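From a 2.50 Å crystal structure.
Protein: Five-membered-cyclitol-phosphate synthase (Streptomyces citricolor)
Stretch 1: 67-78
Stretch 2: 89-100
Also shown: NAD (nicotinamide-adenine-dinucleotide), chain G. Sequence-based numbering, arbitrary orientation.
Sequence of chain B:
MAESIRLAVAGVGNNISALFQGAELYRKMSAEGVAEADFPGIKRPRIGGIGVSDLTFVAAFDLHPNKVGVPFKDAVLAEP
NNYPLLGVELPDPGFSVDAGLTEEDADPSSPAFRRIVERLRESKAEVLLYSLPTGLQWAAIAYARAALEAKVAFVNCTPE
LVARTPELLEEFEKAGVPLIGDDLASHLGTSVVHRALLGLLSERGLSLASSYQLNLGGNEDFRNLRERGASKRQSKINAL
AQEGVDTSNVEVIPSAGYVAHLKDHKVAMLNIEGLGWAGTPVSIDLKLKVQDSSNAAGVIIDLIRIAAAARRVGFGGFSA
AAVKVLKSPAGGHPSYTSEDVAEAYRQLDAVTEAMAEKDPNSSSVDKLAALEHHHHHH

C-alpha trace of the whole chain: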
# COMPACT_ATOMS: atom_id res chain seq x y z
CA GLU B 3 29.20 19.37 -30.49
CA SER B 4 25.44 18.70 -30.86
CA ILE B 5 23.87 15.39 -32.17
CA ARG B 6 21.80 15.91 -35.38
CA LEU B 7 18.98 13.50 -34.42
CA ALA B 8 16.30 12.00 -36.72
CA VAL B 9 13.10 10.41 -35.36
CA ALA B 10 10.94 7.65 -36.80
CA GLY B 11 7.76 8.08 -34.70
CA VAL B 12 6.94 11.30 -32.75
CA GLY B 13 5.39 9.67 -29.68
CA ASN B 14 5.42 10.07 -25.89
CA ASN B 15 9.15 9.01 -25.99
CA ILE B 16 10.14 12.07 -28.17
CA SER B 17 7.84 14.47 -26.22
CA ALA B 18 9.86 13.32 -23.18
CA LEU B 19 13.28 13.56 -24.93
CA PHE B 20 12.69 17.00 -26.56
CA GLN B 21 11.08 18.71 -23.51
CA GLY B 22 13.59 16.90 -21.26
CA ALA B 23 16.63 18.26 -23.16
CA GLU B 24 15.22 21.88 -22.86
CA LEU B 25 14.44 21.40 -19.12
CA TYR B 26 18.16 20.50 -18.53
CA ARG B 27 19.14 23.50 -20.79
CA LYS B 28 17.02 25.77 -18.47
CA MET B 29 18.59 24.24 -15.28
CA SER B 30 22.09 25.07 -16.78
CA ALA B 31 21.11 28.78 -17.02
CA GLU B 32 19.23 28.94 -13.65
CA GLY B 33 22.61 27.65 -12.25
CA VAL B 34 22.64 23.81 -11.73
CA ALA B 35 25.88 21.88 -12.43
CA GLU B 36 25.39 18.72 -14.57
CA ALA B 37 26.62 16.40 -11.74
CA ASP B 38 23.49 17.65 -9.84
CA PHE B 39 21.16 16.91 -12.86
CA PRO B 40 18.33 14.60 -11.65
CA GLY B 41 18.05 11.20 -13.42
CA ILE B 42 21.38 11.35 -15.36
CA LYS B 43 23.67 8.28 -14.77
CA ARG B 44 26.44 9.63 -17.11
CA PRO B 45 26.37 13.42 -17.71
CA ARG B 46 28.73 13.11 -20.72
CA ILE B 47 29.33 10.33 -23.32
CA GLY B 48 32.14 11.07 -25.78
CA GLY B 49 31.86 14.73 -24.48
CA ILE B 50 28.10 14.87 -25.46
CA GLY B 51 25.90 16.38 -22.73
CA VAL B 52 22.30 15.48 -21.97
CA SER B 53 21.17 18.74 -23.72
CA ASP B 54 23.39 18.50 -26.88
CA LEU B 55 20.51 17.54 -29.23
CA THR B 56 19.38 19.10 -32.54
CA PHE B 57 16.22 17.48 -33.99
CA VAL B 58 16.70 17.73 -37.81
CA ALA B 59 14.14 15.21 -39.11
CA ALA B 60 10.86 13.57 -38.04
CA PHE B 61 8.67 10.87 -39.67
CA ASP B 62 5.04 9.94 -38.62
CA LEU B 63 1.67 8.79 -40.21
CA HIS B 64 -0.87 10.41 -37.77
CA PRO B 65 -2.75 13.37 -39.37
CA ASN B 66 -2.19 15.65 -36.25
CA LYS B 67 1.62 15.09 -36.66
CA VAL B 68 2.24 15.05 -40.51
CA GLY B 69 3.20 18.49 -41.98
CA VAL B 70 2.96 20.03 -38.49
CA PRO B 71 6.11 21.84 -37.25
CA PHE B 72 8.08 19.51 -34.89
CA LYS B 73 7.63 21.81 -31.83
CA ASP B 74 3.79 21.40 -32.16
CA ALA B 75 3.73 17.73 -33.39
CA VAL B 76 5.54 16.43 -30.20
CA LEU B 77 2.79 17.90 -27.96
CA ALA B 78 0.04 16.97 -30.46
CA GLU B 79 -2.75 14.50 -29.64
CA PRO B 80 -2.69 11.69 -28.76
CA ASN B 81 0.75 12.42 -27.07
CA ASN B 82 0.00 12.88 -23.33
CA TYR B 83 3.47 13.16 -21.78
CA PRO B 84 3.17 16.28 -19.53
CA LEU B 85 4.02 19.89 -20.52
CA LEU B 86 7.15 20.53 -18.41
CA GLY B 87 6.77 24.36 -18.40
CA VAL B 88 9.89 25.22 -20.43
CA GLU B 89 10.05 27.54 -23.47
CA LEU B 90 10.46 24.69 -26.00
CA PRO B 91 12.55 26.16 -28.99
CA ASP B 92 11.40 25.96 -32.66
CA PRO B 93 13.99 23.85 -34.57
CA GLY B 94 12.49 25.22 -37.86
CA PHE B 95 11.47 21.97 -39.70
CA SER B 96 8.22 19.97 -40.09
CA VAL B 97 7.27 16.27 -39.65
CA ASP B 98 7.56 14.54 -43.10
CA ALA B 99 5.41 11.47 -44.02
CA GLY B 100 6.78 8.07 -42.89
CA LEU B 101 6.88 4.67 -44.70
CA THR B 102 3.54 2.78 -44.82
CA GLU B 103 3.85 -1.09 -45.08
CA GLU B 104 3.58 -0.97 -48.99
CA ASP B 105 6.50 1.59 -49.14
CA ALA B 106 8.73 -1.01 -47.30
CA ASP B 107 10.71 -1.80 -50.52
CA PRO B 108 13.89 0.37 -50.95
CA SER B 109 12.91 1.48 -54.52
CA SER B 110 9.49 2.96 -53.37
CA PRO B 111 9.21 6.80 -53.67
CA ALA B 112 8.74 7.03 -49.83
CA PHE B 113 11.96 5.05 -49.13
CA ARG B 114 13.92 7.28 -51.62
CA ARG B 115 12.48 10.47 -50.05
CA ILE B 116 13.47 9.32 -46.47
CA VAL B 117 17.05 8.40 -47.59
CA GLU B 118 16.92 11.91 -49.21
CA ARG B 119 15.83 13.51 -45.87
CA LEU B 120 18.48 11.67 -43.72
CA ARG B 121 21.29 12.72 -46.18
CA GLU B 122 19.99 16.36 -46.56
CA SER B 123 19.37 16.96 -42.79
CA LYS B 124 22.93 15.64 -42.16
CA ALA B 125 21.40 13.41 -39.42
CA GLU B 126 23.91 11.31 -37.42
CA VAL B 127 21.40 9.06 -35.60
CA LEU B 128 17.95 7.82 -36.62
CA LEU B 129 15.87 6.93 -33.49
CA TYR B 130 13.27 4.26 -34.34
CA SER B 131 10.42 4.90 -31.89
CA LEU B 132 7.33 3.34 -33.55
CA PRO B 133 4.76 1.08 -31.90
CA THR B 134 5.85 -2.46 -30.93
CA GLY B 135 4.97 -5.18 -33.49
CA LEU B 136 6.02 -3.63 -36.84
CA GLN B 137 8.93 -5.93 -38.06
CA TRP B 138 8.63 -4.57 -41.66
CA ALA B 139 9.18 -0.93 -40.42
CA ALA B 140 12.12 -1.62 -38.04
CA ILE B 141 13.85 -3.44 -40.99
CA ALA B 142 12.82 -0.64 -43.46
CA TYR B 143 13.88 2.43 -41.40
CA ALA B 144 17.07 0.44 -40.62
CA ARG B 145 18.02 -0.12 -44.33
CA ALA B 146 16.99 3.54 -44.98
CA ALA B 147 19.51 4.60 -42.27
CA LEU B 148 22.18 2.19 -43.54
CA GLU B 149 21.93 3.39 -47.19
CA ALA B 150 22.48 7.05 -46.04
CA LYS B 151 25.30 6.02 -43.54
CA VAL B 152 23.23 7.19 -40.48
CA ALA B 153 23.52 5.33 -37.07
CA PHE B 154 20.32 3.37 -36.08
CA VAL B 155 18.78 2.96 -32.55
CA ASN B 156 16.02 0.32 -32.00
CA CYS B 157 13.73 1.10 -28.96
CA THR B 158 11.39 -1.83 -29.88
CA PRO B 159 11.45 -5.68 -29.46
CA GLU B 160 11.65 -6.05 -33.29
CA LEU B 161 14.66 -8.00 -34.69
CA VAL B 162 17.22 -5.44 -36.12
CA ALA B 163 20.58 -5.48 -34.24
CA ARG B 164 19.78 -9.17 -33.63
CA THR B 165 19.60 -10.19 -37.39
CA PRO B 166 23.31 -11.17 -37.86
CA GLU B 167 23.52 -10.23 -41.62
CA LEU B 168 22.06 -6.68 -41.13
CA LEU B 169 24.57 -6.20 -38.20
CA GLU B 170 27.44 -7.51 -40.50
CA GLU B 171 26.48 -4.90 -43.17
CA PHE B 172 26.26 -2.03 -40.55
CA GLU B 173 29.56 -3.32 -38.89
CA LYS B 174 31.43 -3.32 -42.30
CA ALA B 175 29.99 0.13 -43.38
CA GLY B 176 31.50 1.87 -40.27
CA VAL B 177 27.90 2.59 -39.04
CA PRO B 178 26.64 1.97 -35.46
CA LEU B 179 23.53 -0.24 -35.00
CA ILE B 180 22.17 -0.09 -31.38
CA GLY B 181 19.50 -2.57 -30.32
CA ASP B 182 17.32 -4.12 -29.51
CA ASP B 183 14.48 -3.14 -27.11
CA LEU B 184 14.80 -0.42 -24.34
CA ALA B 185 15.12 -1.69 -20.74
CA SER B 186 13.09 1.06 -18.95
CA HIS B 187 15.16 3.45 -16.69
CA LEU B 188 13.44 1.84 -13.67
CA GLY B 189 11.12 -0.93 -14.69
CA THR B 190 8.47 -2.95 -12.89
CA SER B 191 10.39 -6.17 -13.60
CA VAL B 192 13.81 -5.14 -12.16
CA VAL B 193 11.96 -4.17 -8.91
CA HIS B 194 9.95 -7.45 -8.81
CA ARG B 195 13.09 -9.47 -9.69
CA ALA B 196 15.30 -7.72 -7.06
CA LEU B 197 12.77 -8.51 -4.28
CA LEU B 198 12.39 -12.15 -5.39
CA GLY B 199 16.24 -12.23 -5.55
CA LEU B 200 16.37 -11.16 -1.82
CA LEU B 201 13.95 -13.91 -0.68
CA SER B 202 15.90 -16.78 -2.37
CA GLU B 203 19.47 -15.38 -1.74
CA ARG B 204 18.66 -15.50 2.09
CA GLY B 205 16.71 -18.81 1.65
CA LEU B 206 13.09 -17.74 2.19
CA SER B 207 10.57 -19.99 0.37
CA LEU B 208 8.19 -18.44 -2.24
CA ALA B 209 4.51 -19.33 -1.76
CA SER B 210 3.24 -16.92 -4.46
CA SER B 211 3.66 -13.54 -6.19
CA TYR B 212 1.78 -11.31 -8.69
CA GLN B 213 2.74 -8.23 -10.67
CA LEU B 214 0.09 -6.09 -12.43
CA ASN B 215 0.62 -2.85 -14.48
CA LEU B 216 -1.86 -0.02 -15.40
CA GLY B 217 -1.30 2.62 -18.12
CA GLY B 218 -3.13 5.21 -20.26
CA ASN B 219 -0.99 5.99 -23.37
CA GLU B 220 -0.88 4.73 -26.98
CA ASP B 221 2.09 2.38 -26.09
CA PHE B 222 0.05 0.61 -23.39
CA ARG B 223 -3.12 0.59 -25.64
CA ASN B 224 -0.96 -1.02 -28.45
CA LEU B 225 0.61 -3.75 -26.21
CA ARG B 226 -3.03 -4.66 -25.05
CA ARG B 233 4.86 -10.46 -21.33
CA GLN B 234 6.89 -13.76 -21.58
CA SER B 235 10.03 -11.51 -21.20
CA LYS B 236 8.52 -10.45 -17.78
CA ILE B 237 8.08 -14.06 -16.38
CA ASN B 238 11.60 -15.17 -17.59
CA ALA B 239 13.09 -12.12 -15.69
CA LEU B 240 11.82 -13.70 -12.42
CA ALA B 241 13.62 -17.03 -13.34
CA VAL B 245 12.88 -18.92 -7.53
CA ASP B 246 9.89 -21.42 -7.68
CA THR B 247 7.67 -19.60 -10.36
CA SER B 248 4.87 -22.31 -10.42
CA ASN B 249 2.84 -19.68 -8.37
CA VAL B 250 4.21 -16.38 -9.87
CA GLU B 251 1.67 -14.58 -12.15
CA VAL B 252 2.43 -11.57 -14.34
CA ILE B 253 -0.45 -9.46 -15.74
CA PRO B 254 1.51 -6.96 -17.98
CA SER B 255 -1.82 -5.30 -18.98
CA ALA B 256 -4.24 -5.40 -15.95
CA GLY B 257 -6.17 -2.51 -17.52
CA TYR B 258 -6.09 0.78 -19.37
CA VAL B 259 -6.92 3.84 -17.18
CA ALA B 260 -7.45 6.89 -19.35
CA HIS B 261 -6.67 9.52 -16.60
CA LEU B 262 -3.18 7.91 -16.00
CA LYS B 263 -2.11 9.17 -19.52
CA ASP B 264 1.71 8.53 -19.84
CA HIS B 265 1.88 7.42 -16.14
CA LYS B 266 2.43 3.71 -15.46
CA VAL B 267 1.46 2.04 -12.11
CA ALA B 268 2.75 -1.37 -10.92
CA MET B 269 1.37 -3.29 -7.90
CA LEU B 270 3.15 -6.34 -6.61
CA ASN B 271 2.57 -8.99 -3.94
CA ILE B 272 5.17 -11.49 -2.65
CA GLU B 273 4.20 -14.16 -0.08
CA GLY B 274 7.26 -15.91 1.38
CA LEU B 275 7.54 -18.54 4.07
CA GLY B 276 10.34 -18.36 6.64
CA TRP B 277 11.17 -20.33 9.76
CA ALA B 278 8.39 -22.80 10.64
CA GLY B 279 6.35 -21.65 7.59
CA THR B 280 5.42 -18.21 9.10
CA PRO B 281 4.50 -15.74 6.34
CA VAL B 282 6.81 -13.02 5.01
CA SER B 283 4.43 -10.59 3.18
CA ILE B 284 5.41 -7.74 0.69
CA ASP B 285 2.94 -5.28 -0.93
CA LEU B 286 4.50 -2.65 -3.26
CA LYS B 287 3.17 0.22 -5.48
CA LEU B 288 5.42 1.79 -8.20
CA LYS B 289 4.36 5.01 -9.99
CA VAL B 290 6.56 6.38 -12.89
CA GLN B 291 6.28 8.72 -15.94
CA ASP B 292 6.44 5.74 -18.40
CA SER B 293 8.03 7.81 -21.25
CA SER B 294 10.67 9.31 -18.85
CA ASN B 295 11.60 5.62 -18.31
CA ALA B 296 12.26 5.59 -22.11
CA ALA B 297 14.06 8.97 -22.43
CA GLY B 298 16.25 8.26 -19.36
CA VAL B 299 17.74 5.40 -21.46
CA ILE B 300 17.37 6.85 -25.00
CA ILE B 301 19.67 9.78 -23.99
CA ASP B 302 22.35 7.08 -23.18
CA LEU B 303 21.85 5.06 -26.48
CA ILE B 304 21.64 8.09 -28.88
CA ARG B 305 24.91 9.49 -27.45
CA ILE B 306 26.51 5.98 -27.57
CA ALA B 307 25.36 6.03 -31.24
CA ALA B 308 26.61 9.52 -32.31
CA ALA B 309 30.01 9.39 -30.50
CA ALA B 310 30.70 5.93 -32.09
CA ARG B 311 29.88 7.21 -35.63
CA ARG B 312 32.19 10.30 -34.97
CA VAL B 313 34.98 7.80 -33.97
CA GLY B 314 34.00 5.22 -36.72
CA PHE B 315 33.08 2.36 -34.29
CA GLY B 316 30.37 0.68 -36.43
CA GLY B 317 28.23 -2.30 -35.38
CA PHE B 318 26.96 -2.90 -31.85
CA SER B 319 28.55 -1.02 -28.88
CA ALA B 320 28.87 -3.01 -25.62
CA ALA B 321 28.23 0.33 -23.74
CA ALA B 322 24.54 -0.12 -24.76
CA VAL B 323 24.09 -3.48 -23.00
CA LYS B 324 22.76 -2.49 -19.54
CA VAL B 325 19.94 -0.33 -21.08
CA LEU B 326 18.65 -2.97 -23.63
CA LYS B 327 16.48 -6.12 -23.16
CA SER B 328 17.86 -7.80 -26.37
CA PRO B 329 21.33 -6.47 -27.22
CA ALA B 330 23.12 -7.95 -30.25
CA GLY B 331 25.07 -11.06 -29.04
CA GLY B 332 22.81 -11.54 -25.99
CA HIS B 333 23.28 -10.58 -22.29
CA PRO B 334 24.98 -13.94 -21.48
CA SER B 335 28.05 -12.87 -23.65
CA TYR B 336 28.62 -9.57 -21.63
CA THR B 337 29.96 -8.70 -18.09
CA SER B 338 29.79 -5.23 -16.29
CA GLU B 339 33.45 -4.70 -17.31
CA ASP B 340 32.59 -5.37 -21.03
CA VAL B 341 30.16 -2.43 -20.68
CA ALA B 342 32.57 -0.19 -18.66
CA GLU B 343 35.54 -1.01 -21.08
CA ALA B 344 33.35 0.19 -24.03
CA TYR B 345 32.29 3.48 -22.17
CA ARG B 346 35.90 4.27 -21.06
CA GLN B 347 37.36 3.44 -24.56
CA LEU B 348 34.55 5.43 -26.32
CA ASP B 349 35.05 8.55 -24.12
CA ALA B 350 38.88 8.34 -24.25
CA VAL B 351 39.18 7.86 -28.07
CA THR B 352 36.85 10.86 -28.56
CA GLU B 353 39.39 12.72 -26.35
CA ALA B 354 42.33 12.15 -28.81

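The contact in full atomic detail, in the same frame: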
# COMPACT_ATOMS: atom_id res chain seq x y z
N LYS B 67 0.14 15.00 -36.72
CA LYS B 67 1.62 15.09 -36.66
C LYS B 67 2.23 15.38 -38.04
O LYS B 67 3.26 16.07 -38.06
CB LYS B 67 2.19 13.83 -36.01
CG LYS B 67 1.56 13.49 -34.67
CD LYS B 67 2.49 12.76 -33.69
CE LYS B 67 1.78 12.20 -32.47
NZ LYS B 67 2.46 11.00 -31.96
N VAL B 68 1.64 14.90 -39.14
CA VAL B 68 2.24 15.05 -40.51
C VAL B 68 2.07 16.50 -41.01
O VAL B 68 0.93 17.05 -40.96
CB VAL B 68 1.65 14.01 -41.50
CG1 VAL B 68 2.11 14.29 -42.92
CG2 VAL B 68 2.01 12.58 -41.11
N GLY B 69 3.17 17.11 -41.44
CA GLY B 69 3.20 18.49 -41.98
C GLY B 69 2.92 19.55 -40.93
O GLY B 69 2.79 20.75 -41.29
N VAL B 70 2.92 19.13 -39.66
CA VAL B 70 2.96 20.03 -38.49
C VAL B 70 4.43 20.30 -38.12
O VAL B 70 5.30 19.43 -38.20
CB VAL B 70 2.15 19.41 -37.34
CG1 VAL B 70 2.16 20.29 -36.11
CG2 VAL B 70 0.72 19.12 -37.77
N PRO B 71 4.77 21.54 -37.74
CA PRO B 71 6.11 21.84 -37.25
C PRO B 71 6.40 21.04 -35.96
O PRO B 71 5.53 20.93 -35.10
CB PRO B 71 6.13 23.36 -37.02
CG PRO B 71 4.88 23.89 -37.70
CD PRO B 71 3.90 22.73 -37.79
N PHE B 72 7.62 20.51 -35.89
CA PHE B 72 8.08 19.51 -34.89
C PHE B 72 7.62 19.92 -33.50
O PHE B 72 6.95 19.14 -32.82
CB PHE B 72 9.60 19.41 -34.93
CG PHE B 72 10.18 18.34 -34.05
CD1 PHE B 72 10.01 17.00 -34.36
CD2 PHE B 72 10.85 18.67 -32.89
CE1 PHE B 72 10.54 16.01 -33.54
CE2 PHE B 72 11.38 17.68 -32.08
CZ PHE B 72 11.23 16.36 -32.40
N LYS B 73 7.99 21.14 -33.11
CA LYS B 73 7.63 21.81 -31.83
C LYS B 73 6.18 21.49 -31.45
O LYS B 73 5.94 21.26 -30.26
CB LYS B 73 7.82 23.32 -31.96
CG LYS B 73 8.16 24.01 -30.65
CD LYS B 73 7.25 25.15 -30.30
CE LYS B 73 5.94 24.75 -29.65
NZ LYS B 73 4.93 25.81 -29.87
N ASP B 74 5.25 21.52 -32.40
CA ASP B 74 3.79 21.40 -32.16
C ASP B 74 3.37 19.93 -32.19
O ASP B 74 2.55 19.54 -31.31
CB ASP B 74 2.98 22.22 -33.17
CG ASP B 74 3.10 23.74 -33.00
OD1 ASP B 74 2.98 24.24 -31.84
OD2 ASP B 74 3.26 24.42 -34.05
N ALA B 75 3.91 19.19 -33.16
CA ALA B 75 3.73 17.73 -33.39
C ALA B 75 4.02 16.91 -32.13
O ALA B 75 3.24 15.93 -31.89
CB ALA B 75 4.61 17.28 -34.54
N VAL B 76 5.10 17.21 -31.40
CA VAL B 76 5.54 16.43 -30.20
C VAL B 76 4.46 16.56 -29.13
O VAL B 76 4.22 15.57 -28.42
CB VAL B 76 6.92 16.82 -29.65
CG1 VAL B 76 8.07 16.21 -30.42
CG2 VAL B 76 7.09 18.32 -29.55
N LEU B 77 3.79 17.71 -29.04
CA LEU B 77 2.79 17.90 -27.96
C LEU B 77 1.42 17.45 -28.46
O LEU B 77 0.53 17.31 -27.62
CB LEU B 77 2.77 19.36 -27.51
CG LEU B 77 4.15 19.97 -27.34
CD1 LEU B 77 4.07 21.45 -27.02
CD2 LEU B 77 4.93 19.22 -26.28
N ALA B 78 1.32 17.17 -29.75
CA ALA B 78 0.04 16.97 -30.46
C ALA B 78 -0.57 15.63 -30.06
O ALA B 78 0.14 14.60 -29.97
CB ALA B 78 0.24 17.07 -31.95
N GLU B 89 10.23 26.95 -22.12
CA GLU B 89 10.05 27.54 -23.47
C GLU B 89 10.73 26.58 -24.43
O GLU B 89 11.95 26.67 -24.61
CB GLU B 89 10.66 28.93 -23.57
CG GLU B 89 12.12 28.98 -23.18
CD GLU B 89 12.60 30.32 -22.66
OE1 GLU B 89 12.39 31.34 -23.36
OE2 GLU B 89 13.17 30.35 -21.54
N LEU B 90 9.96 25.63 -24.97
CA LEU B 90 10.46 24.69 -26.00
C LEU B 90 10.80 25.51 -27.24
O LEU B 90 9.95 26.26 -27.71
CB LEU B 90 9.36 23.68 -26.30
CG LEU B 90 9.09 22.68 -25.19
CD1 LEU B 90 7.79 21.93 -25.47
CD2 LEU B 90 10.25 21.72 -25.08
N PRO B 91 12.07 25.43 -27.82
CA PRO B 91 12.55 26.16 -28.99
C PRO B 91 11.91 25.60 -30.27
O PRO B 91 11.46 24.48 -30.26
CB PRO B 91 14.06 25.89 -28.99
CG PRO B 91 14.20 24.55 -28.31
CD PRO B 91 13.07 24.50 -27.31
N ASP B 92 11.89 26.40 -31.34
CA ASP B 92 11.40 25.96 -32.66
C ASP B 92 12.62 25.58 -33.49
O ASP B 92 13.42 26.44 -33.83
CB ASP B 92 10.49 27.01 -33.30
CG ASP B 92 9.52 26.39 -34.27
OD1 ASP B 92 9.97 26.04 -35.39
OD2 ASP B 92 8.33 26.21 -33.88
N PRO B 93 12.81 24.28 -33.82
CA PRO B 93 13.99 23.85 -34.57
C PRO B 93 13.87 24.16 -36.07
O PRO B 93 14.87 23.98 -36.73
CB PRO B 93 14.07 22.34 -34.33
CG PRO B 93 12.64 21.93 -34.01
CD PRO B 93 11.90 23.17 -33.53
N GLY B 94 12.69 24.57 -36.54
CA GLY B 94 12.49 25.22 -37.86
C GLY B 94 12.09 24.27 -38.98
O GLY B 94 11.97 24.76 -40.11
N PHE B 95 11.90 22.98 -38.70
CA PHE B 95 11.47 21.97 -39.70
C PHE B 95 10.08 21.43 -39.34
O PHE B 95 9.44 21.86 -38.33
CB PHE B 95 12.50 20.85 -39.84
CG PHE B 95 12.50 19.82 -38.73
CD1 PHE B 95 13.21 20.02 -37.56
CD2 PHE B 95 11.80 18.63 -38.88
CE1 PHE B 95 13.20 19.07 -36.55
CE2 PHE B 95 11.79 17.68 -37.87
CZ PHE B 95 12.49 17.90 -36.71
N SER B 96 9.59 20.53 -40.18
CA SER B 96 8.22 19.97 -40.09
C SER B 96 8.29 18.46 -40.24
O SER B 96 9.21 17.97 -40.95
CB SER B 96 7.32 20.59 -41.12
OG SER B 96 6.28 21.31 -40.50
N VAL B 97 7.34 17.75 -39.62
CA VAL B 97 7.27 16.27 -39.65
C VAL B 97 6.92 15.84 -41.09
O VAL B 97 5.81 16.18 -41.55
CB VAL B 97 6.26 15.70 -38.64
CG1 VAL B 97 6.21 14.17 -38.66
CG2 VAL B 97 6.54 16.19 -37.22
N ASP B 98 7.84 15.16 -41.77
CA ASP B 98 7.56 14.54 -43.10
C ASP B 98 6.74 13.27 -42.89
O ASP B 98 6.67 12.79 -41.76
CB ASP B 98 8.85 14.29 -43.89
CG ASP B 98 9.25 15.45 -44.78
OD1 ASP B 98 8.74 16.58 -44.54
OD2 ASP B 98 10.07 15.23 -45.70
N ALA B 99 6.16 12.74 -43.97
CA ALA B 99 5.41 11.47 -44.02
C ALA B 99 6.36 10.28 -43.84
O ALA B 99 7.43 10.29 -44.45
CB ALA B 99 4.70 11.39 -45.34
N GLY B 100 5.97 9.29 -43.06
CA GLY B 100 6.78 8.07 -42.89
C GLY B 100 6.53 7.07 -44.00
O GLY B 100 5.80 7.40 -44.93
PA NAD G . 3.90 6.25 -29.01
O1A NAD G . 2.72 5.40 -29.30
O2A NAD G . 3.65 7.42 -28.10
O5B NAD G . 4.72 6.70 -30.28
C5B NAD G . 4.42 5.96 -31.49
C4B NAD G . 4.48 6.91 -32.66
O4B NAD G . 4.74 6.22 -33.93
C3B NAD G . 3.17 7.68 -32.88
O3B NAD G . 3.49 9.03 -33.15
C2B NAD G . 2.61 7.00 -34.13
O2B NAD G . 1.65 7.90 -34.61
C1B NAD G . 3.92 6.84 -34.91
N9A NAD G . 3.90 5.98 -36.08
C8A NAD G . 3.07 4.90 -36.24
N7A NAD G . 3.31 4.22 -37.33
C5A NAD G . 4.39 4.87 -37.92
C6A NAD G . 5.11 4.60 -39.11
N6A NAD G . 4.83 3.57 -39.90
N1A NAD G . 6.17 5.41 -39.40
C2A NAD G . 6.42 6.44 -38.57
N3A NAD G . 5.80 6.79 -37.45
C4A NAD G . 4.78 5.95 -37.15
O3 NAD G . 4.98 5.31 -28.32
PN NAD G . 6.08 5.67 -27.20
O1N NAD G . 6.86 6.82 -27.70
O2N NAD G . 5.30 5.67 -25.93
O5D NAD G . 7.01 4.35 -27.28
C5D NAD G . 7.67 4.06 -28.58
C4D NAD G . 8.18 2.65 -28.56
O4D NAD G . 9.20 2.46 -27.56
C3D NAD G . 7.08 1.62 -28.27
O3D NAD G . 7.35 0.48 -29.07
C2D NAD G . 7.38 1.20 -26.83
O2D NAD G . 7.02 -0.12 -26.47
C1D NAD G . 8.91 1.26 -26.82
N1N NAD G . 9.40 1.28 -25.41
C2N NAD G . 8.84 2.22 -24.49
C3N NAD G . 9.11 2.15 -23.13
C7N NAD G . 8.51 3.21 -22.22
O7N NAD G . 7.91 4.16 -22.71
N7N NAD G . 8.65 3.07 -20.91
C4N NAD G . 9.93 1.11 -22.69
C5N NAD G . 10.60 0.32 -23.61
C6N NAD G . 10.26 0.36 -24.95

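A short backbone bridge can fix the register between two segments while side chains fill the space around it, and residues 67-78 and 89-100 of this cyclitol-phosphate synthase illustrate the principle. Followed along the second segment, the contact begins with Leu90, whose CD1 lies 4.0 Å from Leu77 CD2, a simple apolar pairing. The aliphatic part of Lys73 packs against the next residues, its CG 3.4 Å from Pro91 O and its CB 3.5 Å from the carboxylate atom Asp92 OD2. Its ammonium group leads away and forms a salt bridge within its own segment, Lys73 NZ to Asp74 OD1 at 3.2 Å, so the lysine contributes methylenes rather than charge to this interface.

Pro93 and Phe95 both pack against Phe72. Pro93 CG sits 3.9 Å from Phe72 CD2, and the two aromatic rings lie near parallel, planes at 27°, but slid apart with little overlap. The rings still touch, Phe72 CD1 to Phe95 CZ at 3.5 Å, and Phe72 CB lies over the face of the Phe95 ring, 4.1 Å from its centroid, a CH-pi contact. The backbone of Phe95 adds a weak hydrogen bond, Phe72 N to Phe95 O at 3.3 Å, at the start of the helix, with Pro71 at its N-cap position.

Ser96 faces Pro71 across a single beta bridge, their CA atoms 4.0 Å apart. Pro71 N has no hydrogen to donate; the backbone hydrogen bonds lie on the flanking residues. Val97 takes part in two of these: its N donates to Val70 O at 3.0 Å, and its O accepts from Gly69 N at 2.8 Å. Gly69 belongs to a type II turn, Lys67 to Val70, and its positive phi suits glycine. The Val97 side chain points inward, placing CG2 3.5 Å from Ala75 CB and CB 3.1 Å from Lys67 O. Beyond it the contact thins, with Ala99 N 4.5 Å from Val68 CG1.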